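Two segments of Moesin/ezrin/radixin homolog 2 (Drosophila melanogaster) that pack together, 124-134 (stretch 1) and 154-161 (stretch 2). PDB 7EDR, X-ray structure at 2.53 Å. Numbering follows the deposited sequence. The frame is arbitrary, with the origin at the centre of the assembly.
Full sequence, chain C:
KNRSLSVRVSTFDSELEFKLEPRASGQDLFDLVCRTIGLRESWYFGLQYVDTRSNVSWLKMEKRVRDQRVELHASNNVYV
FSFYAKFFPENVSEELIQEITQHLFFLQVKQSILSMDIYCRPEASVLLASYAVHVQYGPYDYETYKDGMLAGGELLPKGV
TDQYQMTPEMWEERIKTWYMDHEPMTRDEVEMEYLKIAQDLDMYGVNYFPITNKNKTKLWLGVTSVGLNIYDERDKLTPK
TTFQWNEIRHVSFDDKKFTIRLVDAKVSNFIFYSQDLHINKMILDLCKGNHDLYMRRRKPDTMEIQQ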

ATOM      1  N   ALA C 124      10.911 -21.131 -28.215  1.00 28.73           N
ATOM      2  CA  ALA C 124       9.946 -20.622 -27.240  1.00 29.16           C
ATOM      3  C   ALA C 124       8.536 -21.134 -27.532  1.00 27.87           C
ATOM      4  O   ALA C 124       7.780 -21.444 -26.601  1.00 24.12           O
ATOM      5  N   SER C 125       8.165 -21.231 -28.818  1.00 25.72           N
ATOM      6  CA  SER C 125       6.850 -21.755 -29.172  1.00 24.56           C
ATOM      7  C   SER C 125       6.667 -23.194 -28.701  1.00 27.19           C
ATOM      8  O   SER C 125       5.541 -23.606 -28.409  1.00 26.00           O
ATOM      9  N   VAL C 126       7.748 -23.977 -28.627  1.00 24.71           N
ATOM     10  CA  VAL C 126       7.603 -25.333 -28.111  1.00 25.91           C
ATOM     11  C   VAL C 126       7.305 -25.298 -26.625  1.00 27.05           C
ATOM     12  O   VAL C 126       6.424 -26.017 -26.135  1.00 29.51           O
ATOM     13  N   LEU C 127       8.031 -24.464 -25.877  1.00 29.71           N
ATOM     14  CA  LEU C 127       7.750 -24.320 -24.452  1.00 29.93           C
ATOM     15  C   LEU C 127       6.310 -23.864 -24.218  1.00 27.37           C
ATOM     16  O   LEU C 127       5.568 -24.475 -23.440  1.00 27.25           O
ATOM     17  N   LEU C 128       5.893 -22.799 -24.907  1.00 25.29           N
ATOM     18  CA  LEU C 128       4.513 -22.344 -24.793  1.00 25.32           C
ATOM     19  C   LEU C 128       3.545 -23.470 -25.114  1.00 27.90           C
ATOM     20  O   LEU C 128       2.507 -23.626 -24.454  1.00 25.85           O
ATOM     21  N   ALA C 129       3.877 -24.279 -26.121  1.00 25.88           N
ATOM     22  CA  ALA C 129       2.985 -25.358 -26.502  1.00 24.49           C
ATOM     23  C   ALA C 129       2.883 -26.385 -25.384  1.00 26.31           C
ATOM     24  O   ALA C 129       1.785 -26.865 -25.076  1.00 27.25           O
ATOM     25  N   SER C 130       4.013 -26.710 -24.740  1.00 25.89           N
ATOM     26  CA  SER C 130       3.979 -27.707 -23.673  1.00 25.80           C
ATOM     27  C   SER C 130       3.194 -27.207 -22.464  1.00 30.72           C
ATOM     28  O   SER C 130       2.517 -28.006 -21.804  1.00 29.63           O
ATOM     29  N   TYR C 131       3.243 -25.893 -22.186  1.00 29.45           N
ATOM     30  CA  TYR C 131       2.362 -25.299 -21.174  1.00 29.03           C
ATOM     31  C   TYR C 131       0.895 -25.354 -21.601  1.00 28.59           C
ATOM     32  O   TYR C 131       0.015 -25.688 -20.796  1.00 30.73           O
ATOM     33  N   ALA C 132       0.604 -24.997 -22.853  1.00 26.62           N
ATOM     34  CA  ALA C 132      -0.777 -25.062 -23.314  1.00 27.89           C
ATOM     35  C   ALA C 132      -1.346 -26.464 -23.124  1.00 32.19           C
ATOM     36  O   ALA C 132      -2.490 -26.627 -22.678  1.00 31.74           O
ATOM     37  N   VAL C 133      -0.544 -27.484 -23.420  1.00 26.20           N
ATOM     38  CA  VAL C 133      -1.003 -28.856 -23.272  1.00 29.10           C
ATOM     39  C   VAL C 133      -1.287 -29.157 -21.804  1.00 32.02           C
ATOM     40  O   VAL C 133      -2.348 -29.689 -21.451  1.00 34.69           O
ATOM     41  N   HIS C 134      -0.347 -28.796 -20.924  1.00 29.19           N
ATOM     42  CA  HIS C 134      -0.557 -28.928 -19.481  1.00 30.94           C
ATOM     43  C   HIS C 134      -1.807 -28.179 -19.019  1.00 33.85           C
ATOM     44  O   HIS C 134      -2.502 -28.639 -18.108  1.00 34.00           O
ATOM     45  N   GLU C 154      -1.625 -27.385 -34.686  1.00 44.36           N
ATOM     46  CA  GLU C 154      -2.494 -26.555 -33.861  1.00 43.25           C
ATOM     47  C   GLU C 154      -1.794 -25.962 -32.643  1.00 40.45           C
ATOM     48  O   GLU C 154      -2.357 -25.067 -32.000  1.00 42.45           O
ATOM     49  N   LEU C 155      -0.607 -26.466 -32.290  1.00 32.77           N
ATOM     50  CA  LEU C 155       0.111 -26.017 -31.110  1.00 29.84           C
ATOM     51  C   LEU C 155       1.241 -25.066 -31.455  1.00 29.46           C
ATOM     52  O   LEU C 155       1.705 -24.331 -30.577  1.00 29.23           O
ATOM     53  N   LEU C 156       1.652 -25.031 -32.718  1.00 26.43           N
ATOM     54  CA  LEU C 156       2.774 -24.224 -33.102  1.00 26.54           C
ATOM     55  C   LEU C 156       2.365 -23.223 -34.166  1.00 31.25           C
ATOM     56  O   LEU C 156       1.545 -23.541 -35.038  1.00 32.98           O
ATOM     57  N   PRO C 157       2.887 -22.000 -34.102  1.00 28.65           N
ATOM     58  CA  PRO C 157       2.709 -21.064 -35.218  1.00 31.64           C
ATOM     59  C   PRO C 157       3.174 -21.691 -36.531  1.00 34.37           C
ATOM     60  O   PRO C 157       4.223 -22.343 -36.599  1.00 31.51           O
ATOM     61  N   LYS C 158       2.394 -21.482 -37.591  1.00 36.52           N
ATOM     62  CA  LYS C 158       2.786 -22.031 -38.887  1.00 36.38           C
ATOM     63  C   LYS C 158       4.148 -21.510 -39.337  1.00 34.82           C
ATOM     64  O   LYS C 158       4.899 -22.238 -39.994  1.00 32.50           O
ATOM     65  N   GLY C 159       4.497 -20.270 -38.981  1.00 30.84           N
ATOM     66  CA  GLY C 159       5.821 -19.767 -39.297  1.00 26.19           C
ATOM     67  C   GLY C 159       6.939 -20.534 -38.623  1.00 33.06           C
ATOM     68  O   GLY C 159       8.090 -20.484 -39.083  1.00 38.49           O
ATOM     69  N   VAL C 160       6.642 -21.225 -37.525  1.00 34.39           N
ATOM     70  CA  VAL C 160       7.645 -22.082 -36.909  1.00 33.90           C
ATOM     71  C   VAL C 160       7.819 -23.358 -37.717  1.00 30.27           C
ATOM     72  O   VAL C 160       8.925 -23.694 -38.150  1.00 30.35           O
ATOM     73  N   THR C 161       6.722 -24.071 -37.954  1.00 28.05           N
ATOM     74  CA  THR C 161       6.823 -25.378 -38.590  1.00 33.83           C
ATOM     75  C   THR C 161       7.255 -25.279 -40.055  1.00 36.31           C
ATOM     76  O   THR C 161       7.922 -26.192 -40.551  1.00 38.52           O
TER

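Stretch 1 is helical throughout, with backbone hydrogen bonds from Leu-128 N to Ala-124 O (2.9 Å) through to His-134 N to Ser-130 O (3.1 Å). Because the helix presents one side to stretch 2, contacts recur at Ser-125, Ala-129 and Val-133, a spacing of four residues that matches about one turn. The CA atoms of Ser-125 and Leu-156 lie 6.2 Å apart, and those of Ala-129 and Leu-155 5.5 Å apart, so the two backbones approach more closely at Ala-129. The two stretches together bury 301 Å², and no direct hydrogen bond joins them.

Ala-124 lies out of reach. Ser-125 points its CA-to-CB bond toward stretch 2, with chi1 at 67° (p), and meets three of its residues. Its CB lies 3.7 Å from Pro-157 CD, and its OG sits 3.6 Å from Val-160 CG2 and 3.7 Å from Leu-156 CD2. These methyl contacts offer the hydroxyl no polar partner; OG finds its hydrogen bond with a residue just outside the stretches. Val-160, at chi1 171° (t), lies in the short helix that follows Pro-157, the N-cap residue, whose O accepts a 2.8 Å bond from Val-160 N.

The backbone of Ser-125 takes part as well. Ser-125 O is 3.4 Å from Leu-156 CD2, the shortest contact between the stretches, and 4.5 Å from Leu-155 O. Two carbonyl oxygens cannot hydrogen-bond to each other, and a water connects them: it donates to Ser-125 O at 3.1 Å and to Leu-155 O at 2.5 Å. Ser-125 O also accepts from Ala-129 N at 2.9 Å, so the bridge is added to the helical bond without replacing it.

Val-126 directs CB away, with chi1 at 172° (t), and contributes at the margin: Val-126 CG2 is 4.4 Å from Leu-156 CD2. Leu-156 is in the m, t rotamer (chi1 -65°, chi2 179°). Its CA-to-CB bond runs sideways, but the end of the side chain comes nearer, which explains why CD2 recurs in the contacts of Ser-125, Val-126 and Ala-129.

Leu-127 points away and Leu-128 sideways; neither touches stretch 2. Ala-129 points toward it, and its small side chain accompanies the close backbone approach: Ala-129 CB lies 3.7 Å from Leu-155 O, 4.0 Å from Leu-155 CB and 3.9 Å from Leu-156 CD2.

Ser-130 faces away, at chi1 75° (p), and its OG donates to Leu-127 O at 2.8 Å within its own helix. Tyr-131 is out of reach. Ala-132 points toward stretch 2, yet Ala-132 CB remains 4.7 Å from Leu-155 CD2.

Val-133 closes the contact. Its CB is directed sideways and chi1 is 167° (t), a setting in which Val-133 CG2 reaches 3.8 Å from Leu-155 CD2. Leu-155 points toward the helix in an m, t rotamer (chi1 -65°, chi2 161°), and both its methyls approach Val-133, with Leu-155 CD1 4.0 Å from Val-133 CG2. His-134 lies beyond reach.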

ATOM      1  CB  ALA C 124       9.967 -19.093 -27.218  1.00 22.77           C
ATOM      2  CB  SER C 125       6.630 -21.676 -30.683  1.00 26.38           C
ATOM      3  OG  SER C 125       7.513 -22.552 -31.373  1.00 27.82           O
ATOM      4  CB  VAL C 126       8.852 -26.185 -28.411  1.00 22.09           C
ATOM      5  CG1 VAL C 126       8.745 -27.524 -27.695  1.00 20.80           C
ATOM      6  CG2 VAL C 126       9.001 -26.394 -29.895  1.00 18.62           C
ATOM      7  CB  LEU C 127       8.740 -23.341 -23.830  1.00 27.94           C
ATOM      8  CG  LEU C 127       8.449 -22.902 -22.391  1.00 29.86           C
ATOM      9  CD1 LEU C 127       8.355 -24.107 -21.493  1.00 32.47           C
ATOM     10  CD2 LEU C 127       9.557 -22.012 -21.931  1.00 28.52           C
ATOM     11  CB  LEU C 128       4.279 -21.148 -25.723  1.00 25.16           C
ATOM     12  CG  LEU C 128       5.105 -19.916 -25.341  1.00 21.55           C
ATOM     13  CD1 LEU C 128       4.916 -18.825 -26.354  1.00 19.59           C
ATOM     14  CD2 LEU C 128       4.677 -19.458 -23.969  1.00 19.82           C
ATOM     15  CB  ALA C 129       3.457 -25.995 -27.807  1.00 24.67           C
ATOM     16  CB  SER C 130       5.393 -28.119 -23.283  1.00 26.17           C
ATOM     17  OG  SER C 130       6.045 -27.127 -22.526  1.00 31.09           O
ATOM     18  CB  TYR C 131       2.746 -23.846 -20.904  1.00 27.74           C
ATOM     19  CG  TYR C 131       4.039 -23.615 -20.155  1.00 30.05           C
ATOM     20  CD1 TYR C 131       4.574 -24.577 -19.302  1.00 34.73           C
ATOM     21  CD2 TYR C 131       4.711 -22.417 -20.282  1.00 32.63           C
ATOM     22  CE1 TYR C 131       5.759 -24.350 -18.615  1.00 29.69           C
ATOM     23  CE2 TYR C 131       5.890 -22.177 -19.593  1.00 36.76           C
ATOM     24  CZ  TYR C 131       6.410 -23.143 -18.764  1.00 36.57           C
ATOM     25  OH  TYR C 131       7.586 -22.869 -18.094  1.00 38.91           O
ATOM     26  CB  ALA C 132      -0.869 -24.636 -24.775  1.00 24.09           C
ATOM     27  CB  VAL C 133       0.038 -29.820 -23.875  1.00 30.22           C
ATOM     28  CG1 VAL C 133      -0.235 -31.264 -23.478  1.00 27.79           C
ATOM     29  CG2 VAL C 133       0.078 -29.654 -25.380  1.00 22.81           C
ATOM     30  CB  HIS C 134       0.689 -28.415 -18.768  1.00 28.36           C
ATOM     31  CG  HIS C 134       0.745 -28.695 -17.297  1.00 33.36           C
ATOM     32  ND1 HIS C 134      -0.340 -28.552 -16.458  1.00 34.84           N
ATOM     33  CD2 HIS C 134       1.791 -29.035 -16.502  1.00 34.19           C
ATOM     34  CE1 HIS C 134       0.027 -28.820 -15.216  1.00 35.67           C
ATOM     35  NE2 HIS C 134       1.313 -29.123 -15.216  1.00 36.61           N
ATOM     36  CB  GLU C 154      -3.691 -27.368 -33.375  1.00 45.29           C
ATOM     37  CG  GLU C 154      -4.641 -27.783 -34.466  1.00 56.91           C
ATOM     38  CD  GLU C 154      -5.944 -28.310 -33.901  1.00 73.35           C
ATOM     39  OE1 GLU C 154      -5.958 -29.469 -33.422  1.00 72.27           O
ATOM     40  OE2 GLU C 154      -6.944 -27.551 -33.918  1.00 74.82           O
ATOM     41  CB  LEU C 155       0.669 -27.221 -30.332  1.00 30.22           C
ATOM     42  CG  LEU C 155      -0.368 -28.178 -29.721  1.00 28.72           C
ATOM     43  CD1 LEU C 155       0.254 -29.519 -29.406  1.00 29.82           C
ATOM     44  CD2 LEU C 155      -0.991 -27.585 -28.444  1.00 31.73           C
ATOM     45  CB  LEU C 156       3.919 -25.102 -33.625  1.00 28.93           C
ATOM     46  CG  LEU C 156       4.500 -26.018 -32.547  1.00 26.02           C
ATOM     47  CD1 LEU C 156       5.627 -26.902 -33.100  1.00 25.57           C
ATOM     48  CD2 LEU C 156       4.975 -25.192 -31.334  1.00 19.75           C
ATOM     49  CB  PRO C 157       3.590 -19.870 -34.825  1.00 32.36           C
ATOM     50  CG  PRO C 157       3.832 -20.006 -33.373  1.00 26.28           C
ATOM     51  CD  PRO C 157       3.740 -21.458 -33.034  1.00 25.54           C
ATOM     52  CB  LYS C 158       1.725 -21.729 -39.942  1.00 33.71           C
ATOM     53  CG  LYS C 158       2.076 -22.292 -41.302  1.00 43.94           C
ATOM     54  CD  LYS C 158       0.863 -22.454 -42.206  1.00 47.41           C
ATOM     55  CE  LYS C 158       1.217 -23.310 -43.418  1.00 46.51           C
ATOM     56  NZ  LYS C 158       2.258 -22.648 -44.266  1.00 45.88           N
ATOM     57  CB  VAL C 160       7.272 -22.381 -35.448  1.00 29.54           C
ATOM     58  CG1 VAL C 160       8.205 -23.455 -34.863  1.00 30.76           C
ATOM     59  CG2 VAL C 160       7.385 -21.129 -34.658  1.00 28.92           C
ATOM     60  CB  THR C 161       5.495 -26.127 -38.442  1.00 30.94           C
ATOM     61  OG1 THR C 161       4.421 -25.318 -38.937  1.00 26.84           O
ATOM     62  CG2 THR C 161       5.242 -26.451 -36.973  1.00 28.87           C
TER
HETATM   63  O   HOH W   1       3.013 -22.408 -29.693  1.00 23.17           O